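Local coordinates for SusD/RagB family nutrient-binding outer membrane lipoprotein (Bacteroides vulgatus, PDB 4F7A) that probably binds glycans such as mucin O-glycans at the outer membrane, as a SusD-like lipoprotein built on a TPR-like helical fold, at residues Q416-L420 and G507-F511; A356-Y360 and T407-D411; L173-E179 and P191-R195. Residue numbers count along the deposited sequence, not the author numbering.

Interaction 1. Residues Q416-L420 and G507-F511; sequences QEEQL and GKNNF
The C-terminus of the chain, G507-F511, runs as a tail with no regular secondary structure, extended from K508 to N510, past the first turn of helix 416-431, with E417 and N509 nearest in register at 7.8 Å between CA atoms. The contact is made chiefly through side chains. On the helix, E417 leaves with chi1 t and then bends at chi2 p, so its carboxylate reaches the tail; L420, chi1 t and chi2 p, has its CB toward the tail. N509 and F511 both take chi1 m and both aim CB toward the helix, while N510 between them turns away, the alternation of an extended backbone. N509 ND2 donates to E417 OE2 at 2.8 Å with a nearly straight N-H...O angle of 164°, and ND2 also lies 3.6 Å from L420 CD2. The F511 ring, chi2 -83°, sets CZ 3.8 Å from L420 CD2 and presents its edge to the same carboxylate, E417 OE1 to F511 CE2 being 3.4 Å. Y447 OH shares E417 OE2. One directed hydrogen bond thus crosses the contact, backed by N509 ND2 to T445 O and a salt bridge from the F511 carboxylate to K216, with modest leucine-phenylalanine packing.

Interaction 2. Residues A356-Y360 and T407-D411; sequences AKQCY and TPNFD
Two consecutive side-chain-to-backbone turns, an ST turn at T407 and an Asx turn at N409, shape the loop that lies against the first turn of helix 356-371, just ahead of helix 416-431. In the ST turn N409 N donates to T407 OG1 at 3.3 Å; in the Asx turn D411 N donates to N409 OD1 at 3.1 Å. T407 OG1 is also bonded to D412. Across the contact K357 and F410 are closest in register, 6.6 Å between CA atoms, and A356-Y360 is regular helix, Y360 N bonding back to A356 O at 2.9 Å. F410, chi1 t and chi2 72°, has its CB toward the helix and fills the space beside it: its CD2 meets K357 CB at 3.6 Å, its CZ meets A356 CB at 3.9 Å, and its CD1 lies over a face of the Y360 ring, 3.6 Å from Y360 CG. The two rings sit obliquely, centroids 4.8 Å apart and planes at 34°. Y360, chi1 t and chi2 81°, reaches past F410 toward P408, where its OH donates to P408 O at a short 2.6 Å, the carbonyl lying near the ring plane. K357 extends with chi1 to chi3 all t, bringing CE within 3.0 Å of D411 OD1, but NZ is 4.4 Å from that oxygen and makes its salt bridge with E361 instead. K422 of helix 416-431 bonds the carbonyls of T407 and N409. Apolar packing of F410 on the helix thus sits beside a short Y360 hydrogen bond, while K357 and D411 stay near without a salt bridge.

Interaction 3. Residues L173-E179 and P191-R195; sequences LKEGGKE and PTASR
E179 carries this contact, burying 87 Å² against the start of helix 193-210, with A193 next at 46 Å² and S194 at 37 Å². The chain leaves helix 151-174 through a Schellman motif, G176 at phi 94° and G176 N bonded to L173 O at 3.0 Å, then runs extended through G177 and K178. E179 CA comes 4.8 Å from T192 CA. E179 folds its side chain toward helix 193-210, chi1 and chi2 both m, so that its carbonyl and carboxylate together meet the amides of A193 and S194. A193 N donates to E179 O at 2.9 Å, S194 N to E179 OE1 at 3.0 Å with an N-H...O angle of 169°, and S194 OG, chi1 m, to E179 OE2 at 2.5 Å. T192 is the N-cap: its OG1, chi1 p, accepts from R195 N at 3.1 Å, while T192 CA makes a CA-H...O contact of 3.1 Å with E179 O. L173, chi1 m and chi2 t, adds CD2 to A193 CB at 3.9 Å. T192 thus caps the helix and E179 accepts from the next two amides. Helix 151-174 also packs L169 and Y172 on A193, so the end of one helix abuts the beginning of the next in the chain.

In the fold
Interactions 1 and 2 are neighbours, their centres about 15 Å apart, and they touch where Q419 NE2 meets F410 CE2 at 3.4 Å. Helix 416-431 is common to both: interaction 1 uses its first turn directly, while in interaction 2 it flanks Y360 and F410. Interaction 3 lies apart, its centre 36 to 39 Å from the others, and joins a different pair of helices, 151-174 and 193-210. Interaction 2 is the most buried and chiefly aromatic; 1 and 3 are surface contacts resting on a glutamate. E417 receives a side-chain amide at a chain terminus, whereas E179 accepts from two backbone amides and a serine hydroxyl at a helix start.

Interaction 1. Residues Q416-L420 and G507-F511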
loop_
_atom_site.group_PDB
_atom_site.type_symbol
_atom_site.label_atom_id
_atom_site.label_comp_id
_atom_site.label_asym_id
_atom_site.label_seq_id
_atom_site.Cartn_x
_atom_site.Cartn_y
_atom_site.Cartn_z
ATOM N N GLN A 416 10.767 23.327 0.301
ATOM C CA GLN A 416 10.014 22.387 -0.498
ATOM C C GLN A 416 10.115 20.955 0.027
ATOM O O GLN A 416 9.252 20.111 -0.265
ATOM C CB GLN A 416 10.414 22.517 -1.954
ATOM C CG GLN A 416 10.236 23.948 -2.469
ATOM C CD GLN A 416 10.167 24.020 -3.955
ATOM O OE1 GLN A 416 11.110 23.634 -4.639
ATOM N NE2 GLN A 416 9.064 24.520 -4.468
ATOM N N GLU A 417 11.136 20.663 0.824
ATOM C CA GLU A 417 11.124 19.429 1.572
ATOM C C GLU A 417 9.897 19.353 2.540
ATOM O O GLU A 417 9.275 18.306 2.666
ATOM C CB GLU A 417 12.453 19.304 2.299
ATOM C CG GLU A 417 12.737 18.027 2.949
ATOM C CD GLU A 417 12.922 16.855 1.996
ATOM O OE1 GLU A 417 13.734 16.911 1.066
ATOM O OE2 GLU A 417 12.278 15.844 2.231
ATOM N N GLU A 418 9.570 20.449 3.210
ATOM C CA GLU A 418 8.380 20.472 4.087
ATOM C C GLU A 418 7.117 20.365 3.232
ATOM O O GLU A 418 6.147 19.749 3.633
ATOM C CB GLU A 418 8.299 21.733 4.950
ATOM C CG GLU A 418 7.212 21.577 5.991
ATOM C CD GLU A 418 7.083 22.697 6.978
ATOM O OE1 GLU A 418 7.915 23.633 7.012
ATOM O OE2 GLU A 418 6.116 22.614 7.768
ATOM N N GLN A 419 7.130 20.955 2.042
ATOM C CA GLN A 419 5.986 20.789 1.149
ATOM C C GLN A 419 5.790 19.332 0.771
ATOM O O GLN A 419 4.659 18.830 0.764
ATOM C CB GLN A 419 6.133 21.619 -0.124
ATOM C CG GLN A 419 6.118 23.110 0.066
ATOM C CD GLN A 419 6.444 23.784 -1.266
ATOM O OE1 GLN A 419 7.478 23.523 -1.878
ATOM N NE2 GLN A 419 5.556 24.558 -1.734
ATOM N N LEU A 420 6.876 18.646 0.440
ATOM C CA LEU A 420 6.794 17.230 0.161
ATOM C C LEU A 420 6.271 16.482 1.402
ATOM O O LEU A 420 5.434 15.614 1.289
ATOM C CB LEU A 420 8.131 16.657 -0.268
ATOM C CG LEU A 420 8.149 15.174 -0.601
ATOM C CD1 LEU A 420 7.164 14.825 -1.724
ATOM C CD2 LEU A 420 9.617 14.707 -0.980
ATOM N N GLY A 507 17.520 7.009 0.846
ATOM C CA GLY A 507 17.797 7.607 2.142
ATOM C C GLY A 507 17.607 9.108 2.161
ATOM O O GLY A 507 17.771 9.727 3.205
ATOM N N LYS A 508 17.287 9.717 1.017
ATOM C CA LYS A 508 16.938 11.133 1.010
ATOM C C LYS A 508 16.154 11.491 -0.223
ATOM O O LYS A 508 16.182 10.775 -1.212
ATOM C CB LYS A 508 18.168 12.029 1.141
ATOM C CG LYS A 508 19.060 12.102 -0.071
ATOM C CD LYS A 508 20.286 12.968 0.256
ATOM C CE LYS A 508 21.124 13.282 -0.986
ATOM N NZ LYS A 508 21.482 12.057 -1.764
ATOM N N ASN A 509 15.428 12.594 -0.148
ATOM C CA ASN A 509 14.671 13.050 -1.275
ATOM C C ASN A 509 15.607 13.897 -2.113
ATOM O O ASN A 509 16.248 14.822 -1.609
ATOM C CB ASN A 509 13.396 13.751 -0.812
ATOM C CG ASN A 509 12.510 12.807 -0.036
ATOM O OD1 ASN A 509 12.236 11.706 -0.520
ATOM N ND2 ASN A 509 12.063 13.212 1.174
ATOM N N ASN A 510 15.733 13.504 -3.377
ATOM C CA ASN A 510 16.620 14.136 -4.347
ATOM C C ASN A 510 15.699 14.829 -5.342
ATOM O O ASN A 510 14.907 14.153 -6.028
ATOM C CB ASN A 510 17.444 13.053 -5.087
ATOM C CG ASN A 510 18.421 12.300 -4.171
ATOM O OD1 ASN A 510 19.125 12.918 -3.386
ATOM N ND2 ASN A 510 18.465 10.950 -4.281
ATOM N N PHE A 511 15.758 16.151 -5.405
ATOM C CA PHE A 511 15.022 16.905 -6.425
ATOM C C PHE A 511 15.913 17.256 -7.625
ATOM O O PHE A 511 17.150 17.318 -7.513
ATOM C CB PHE A 511 14.448 18.170 -5.807
ATOM C CG PHE A 511 13.563 17.900 -4.622
ATOM C CD1 PHE A 511 12.236 17.551 -4.800
ATOM C CD2 PHE A 511 14.069 17.972 -3.325
ATOM C CE1 PHE A 511 11.427 17.298 -3.716
ATOM C CE2 PHE A 511 13.255 17.717 -2.234
ATOM C CZ PHE A 511 11.937 17.375 -2.434
ATOM O OXT PHE A 511 15.437 17.481 -8.750
#

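Interaction 2. Residues A356-Y360 and T407-D411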
loop_
_atom_site.group_PDB
_atom_site.type_symbol
_atom_site.label_atom_id
_atom_site.label_comp_id
_atom_site.label_asym_id
_atom_site.label_seq_id
_atom_site.Cartn_x
_atom_site.Cartn_y
_atom_site.Cartn_z
ATOM N N ALA A 356 1.757 22.334 -7.331
ATOM C CA ALA A 356 1.762 21.467 -6.180
ATOM C C ALA A 356 0.623 21.837 -5.221
ATOM O O ALA A 356 -0.049 20.934 -4.717
ATOM C CB ALA A 356 3.114 21.471 -5.461
ATOM N N LYS A 357 0.392 23.133 -4.975
ATOM C CA LYS A 357 -0.660 23.520 -4.016
ATOM C C LYS A 357 -2.036 23.085 -4.495
ATOM O O LYS A 357 -2.805 22.506 -3.715
ATOM C CB LYS A 357 -0.666 25.024 -3.725
ATOM C CG LYS A 357 -1.555 25.405 -2.536
ATOM C CD LYS A 357 -1.483 26.885 -2.205
ATOM C CE LYS A 357 -2.451 27.271 -1.079
ATOM N NZ LYS A 357 -3.856 27.269 -1.537
ATOM N N GLN A 358 -2.336 23.338 -5.757
ATOM C CA GLN A 358 -3.622 23.012 -6.329
ATOM C C GLN A 358 -3.886 21.527 -6.210
ATOM O O GLN A 358 -4.988 21.136 -5.875
ATOM C CB GLN A 358 -3.690 23.379 -7.823
ATOM C CG GLN A 358 -3.802 24.865 -8.101
ATOM C CD GLN A 358 -3.661 25.222 -9.602
ATOM O OE1 GLN A 358 -2.842 24.653 -10.337
ATOM N NE2 GLN A 358 -4.452 26.196 -10.039
ATOM N N CYS A 359 -2.888 20.715 -6.547
ATOM C CA CYS A 359 -3.033 19.261 -6.468
ATOM C C CYS A 359 -3.158 18.758 -5.017
ATOM O O CYS A 359 -3.957 17.870 -4.729
ATOM C CB CYS A 359 -1.891 18.571 -7.170
ATOM S SG CYS A 359 -1.888 18.876 -8.991
ATOM N N TYR A 360 -2.350 19.325 -4.122
ATOM C CA TYR A 360 -2.409 19.004 -2.700
ATOM C C TYR A 360 -3.785 19.273 -2.150
ATOM O O TYR A 360 -4.357 18.425 -1.486
ATOM C CB TYR A 360 -1.400 19.843 -1.925
ATOM C CG TYR A 360 -1.457 19.743 -0.428
ATOM C CD1 TYR A 360 -0.865 18.685 0.247
ATOM C CD2 TYR A 360 -2.107 20.714 0.326
ATOM C CE1 TYR A 360 -0.922 18.603 1.646
ATOM C CE2 TYR A 360 -2.180 20.636 1.714
ATOM C CZ TYR A 360 -1.576 19.590 2.371
ATOM O OH TYR A 360 -1.603 19.562 3.743
ATOM N N THR A 407 1.898 21.501 9.643
ATOM C CA THR A 407 0.435 21.704 9.714
ATOM C C THR A 407 -0.230 21.219 8.423
ATOM O O THR A 407 0.468 20.901 7.437
ATOM C CB THR A 407 0.118 23.190 9.865
ATOM O OG1 THR A 407 0.550 23.879 8.688
ATOM C CG2 THR A 407 0.830 23.813 11.108
ATOM N N PRO A 408 -1.570 21.208 8.386
ATOM C CA PRO A 408 -2.195 20.895 7.106
ATOM C C PRO A 408 -2.141 22.011 6.073
ATOM O O PRO A 408 -2.439 21.774 4.918
ATOM C CB PRO A 408 -3.647 20.627 7.504
ATOM C CG PRO A 408 -3.564 20.248 8.993
ATOM C CD PRO A 408 -2.586 21.265 9.458
ATOM N N ASN A 409 -1.797 23.220 6.496
ATOM C CA ASN A 409 -1.798 24.365 5.583
ATOM C C ASN A 409 -0.554 24.366 4.683
ATOM O O ASN A 409 0.600 24.458 5.146
ATOM C CB ASN A 409 -1.901 25.646 6.380
ATOM C CG ASN A 409 -2.142 26.851 5.513
ATOM O OD1 ASN A 409 -1.996 26.796 4.283
ATOM N ND2 ASN A 409 -2.526 27.956 6.146
ATOM N N PHE A 410 -0.785 24.230 3.397
ATOM C CA PHE A 410 0.325 24.068 2.441
ATOM C C PHE A 410 1.240 25.291 2.433
ATOM O O PHE A 410 2.469 25.156 2.245
ATOM C CB PHE A 410 -0.216 23.777 1.037
ATOM C CG PHE A 410 0.825 23.208 0.087
ATOM C CD1 PHE A 410 1.282 21.907 0.247
ATOM C CD2 PHE A 410 1.357 23.970 -0.940
ATOM C CE1 PHE A 410 2.249 21.369 -0.615
ATOM C CE2 PHE A 410 2.305 23.420 -1.821
ATOM C CZ PHE A 410 2.736 22.111 -1.639
ATOM N N ASP A 411 0.643 26.472 2.630
ATOM C CA ASP A 411 1.387 27.735 2.648
ATOM C C ASP A 411 2.347 27.882 3.833
ATOM O O ASP A 411 3.244 28.704 3.770
ATOM C CB ASP A 411 0.449 28.961 2.646
ATOM C CG ASP A 411 -0.348 29.103 1.370
ATOM O OD1 ASP A 411 -0.071 28.404 0.369
ATOM O OD2 ASP A 411 -1.275 29.933 1.384
#

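Interaction 3. Residues L173-E179 and P191-R195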
loop_
_atom_site.group_PDB
_atom_site.type_symbol
_atom_site.label_atom_id
_atom_site.label_comp_id
_atom_site.label_asym_id
_atom_site.label_seq_id
_atom_site.Cartn_x
_atom_site.Cartn_y
_atom_site.Cartn_z
ATOM N N LEU A 173 -10.619 -0.817 -28.151
ATOM C CA LEU A 173 -11.641 0.205 -28.366
ATOM C C LEU A 173 -11.652 0.733 -29.789
ATOM O O LEU A 173 -12.730 0.891 -30.375
ATOM C CB LEU A 173 -11.495 1.354 -27.389
ATOM C CG LEU A 173 -11.914 1.066 -25.935
ATOM C CD1 LEU A 173 -11.481 2.268 -25.053
ATOM C CD2 LEU A 173 -13.445 0.779 -25.789
ATOM N N LYS A 174 -10.473 1.009 -30.351
ATOM C CA LYS A 174 -10.399 1.523 -31.726
ATOM C C LYS A 174 -10.902 0.501 -32.759
ATOM O O LYS A 174 -11.349 0.893 -33.833
ATOM C CB LYS A 174 -8.975 2.005 -32.068
ATOM C CG LYS A 174 -8.570 3.295 -31.338
ATOM C CD LYS A 174 -7.107 3.639 -31.562
ATOM C CE LYS A 174 -6.780 5.021 -30.975
ATOM N NZ LYS A 174 -5.319 5.220 -30.734
ATOM N N GLU A 175 -10.838 -0.792 -32.438
ATOM C CA GLU A 175 -11.383 -1.845 -33.303
ATOM C C GLU A 175 -12.895 -2.021 -33.138
ATOM O O GLU A 175 -13.468 -2.928 -33.752
ATOM C CB GLU A 175 -10.716 -3.206 -33.013
ATOM C CG GLU A 175 -9.282 -3.358 -33.489
ATOM C CD GLU A 175 -8.647 -4.707 -33.081
ATOM O OE1 GLU A 175 -9.186 -5.419 -32.197
ATOM O OE2 GLU A 175 -7.592 -5.053 -33.645
ATOM N N GLY A 176 -13.535 -1.210 -32.290
ATOM C CA GLY A 176 -14.982 -1.288 -32.090
ATOM C C GLY A 176 -15.430 -2.165 -30.923
ATOM O O GLY A 176 -16.593 -2.505 -30.842
ATOM N N GLY A 177 -14.521 -2.538 -30.022
ATOM C CA GLY A 177 -14.900 -3.299 -28.844
ATOM C C GLY A 177 -15.778 -2.438 -27.937
ATOM O O GLY A 177 -15.533 -1.236 -27.757
ATOM N N LYS A 178 -16.823 -3.050 -27.407
ATOM C CA LYS A 178 -17.758 -2.360 -26.526
ATOM C C LYS A 178 -17.059 -1.996 -25.206
ATOM O O LYS A 178 -16.352 -2.816 -24.642
ATOM C CB LYS A 178 -18.978 -3.260 -26.249
ATOM C CG LYS A 178 -19.874 -3.526 -27.458
ATOM C CD LYS A 178 -20.899 -4.623 -27.146
ATOM N N GLU A 179 -17.246 -0.757 -24.743
ATOM C CA GLU A 179 -16.668 -0.302 -23.479
ATOM C C GLU A 179 -16.946 -1.288 -22.350
ATOM O O GLU A 179 -16.066 -1.554 -21.530
ATOM C CB GLU A 179 -17.201 1.093 -23.121
ATOM C CG GLU A 179 -16.482 2.241 -23.839
ATOM C CD GLU A 179 -15.111 2.567 -23.219
ATOM O OE1 GLU A 179 -14.573 1.724 -22.470
ATOM O OE2 GLU A 179 -14.566 3.661 -23.498
ATOM N N PRO A 191 -15.555 -0.572 -14.758
ATOM C CA PRO A 191 -16.662 -1.172 -15.506
ATOM C C PRO A 191 -16.516 -1.051 -17.010
ATOM O O PRO A 191 -17.345 -1.590 -17.737
ATOM C CB PRO A 191 -17.869 -0.352 -15.048
ATOM C CG PRO A 191 -17.284 1.001 -14.779
ATOM C CD PRO A 191 -15.953 0.697 -14.125
ATOM N N THR A 192 -15.497 -0.326 -17.464
ATOM C CA THR A 192 -15.272 -0.123 -18.876
ATOM C C THR A 192 -13.792 -0.261 -19.206
ATOM O O THR A 192 -12.913 -0.149 -18.338
ATOM C CB THR A 192 -15.721 1.280 -19.357
ATOM O OG1 THR A 192 -14.897 2.278 -18.734
ATOM C CG2 THR A 192 -17.199 1.562 -19.067
ATOM N N ALA A 193 -13.526 -0.508 -20.481
ATOM C CA ALA A 193 -12.140 -0.535 -20.992
ATOM C C ALA A 193 -11.396 0.770 -20.703
ATOM O O ALA A 193 -10.258 0.747 -20.220
ATOM C CB ALA A 193 -12.141 -0.856 -22.482
ATOM N N SER A 194 -12.038 1.912 -20.928
ATOM C CA SER A 194 -11.431 3.194 -20.577
ATOM C C SER A 194 -11.052 3.296 -19.110
ATOM O O SER A 194 -9.996 3.851 -18.783
ATOM C CB SER A 194 -12.335 4.370 -20.943
ATOM O OG SER A 194 -12.488 4.492 -22.333
ATOM N N ARG A 195 -11.875 2.755 -18.213
ATOM C CA ARG A 195 -11.556 2.805 -16.792
ATOM C C ARG A 195 -10.357 1.950 -16.405
ATOM O O ARG A 195 -9.598 2.309 -15.514
ATOM C CB ARG A 195 -12.783 2.452 -15.949
ATOM C CG ARG A 195 -13.887 3.517 -15.985
ATOM C CD ARG A 195 -13.737 4.561 -14.895
ATOM N NE ARG A 195 -14.073 4.011 -13.584
ATOM C CZ ARG A 195 -15.305 3.905 -13.093
ATOM N NH1 ARG A 195 -16.359 4.345 -13.770
ATOM N NH2 ARG A 195 -15.483 3.367 -11.905
#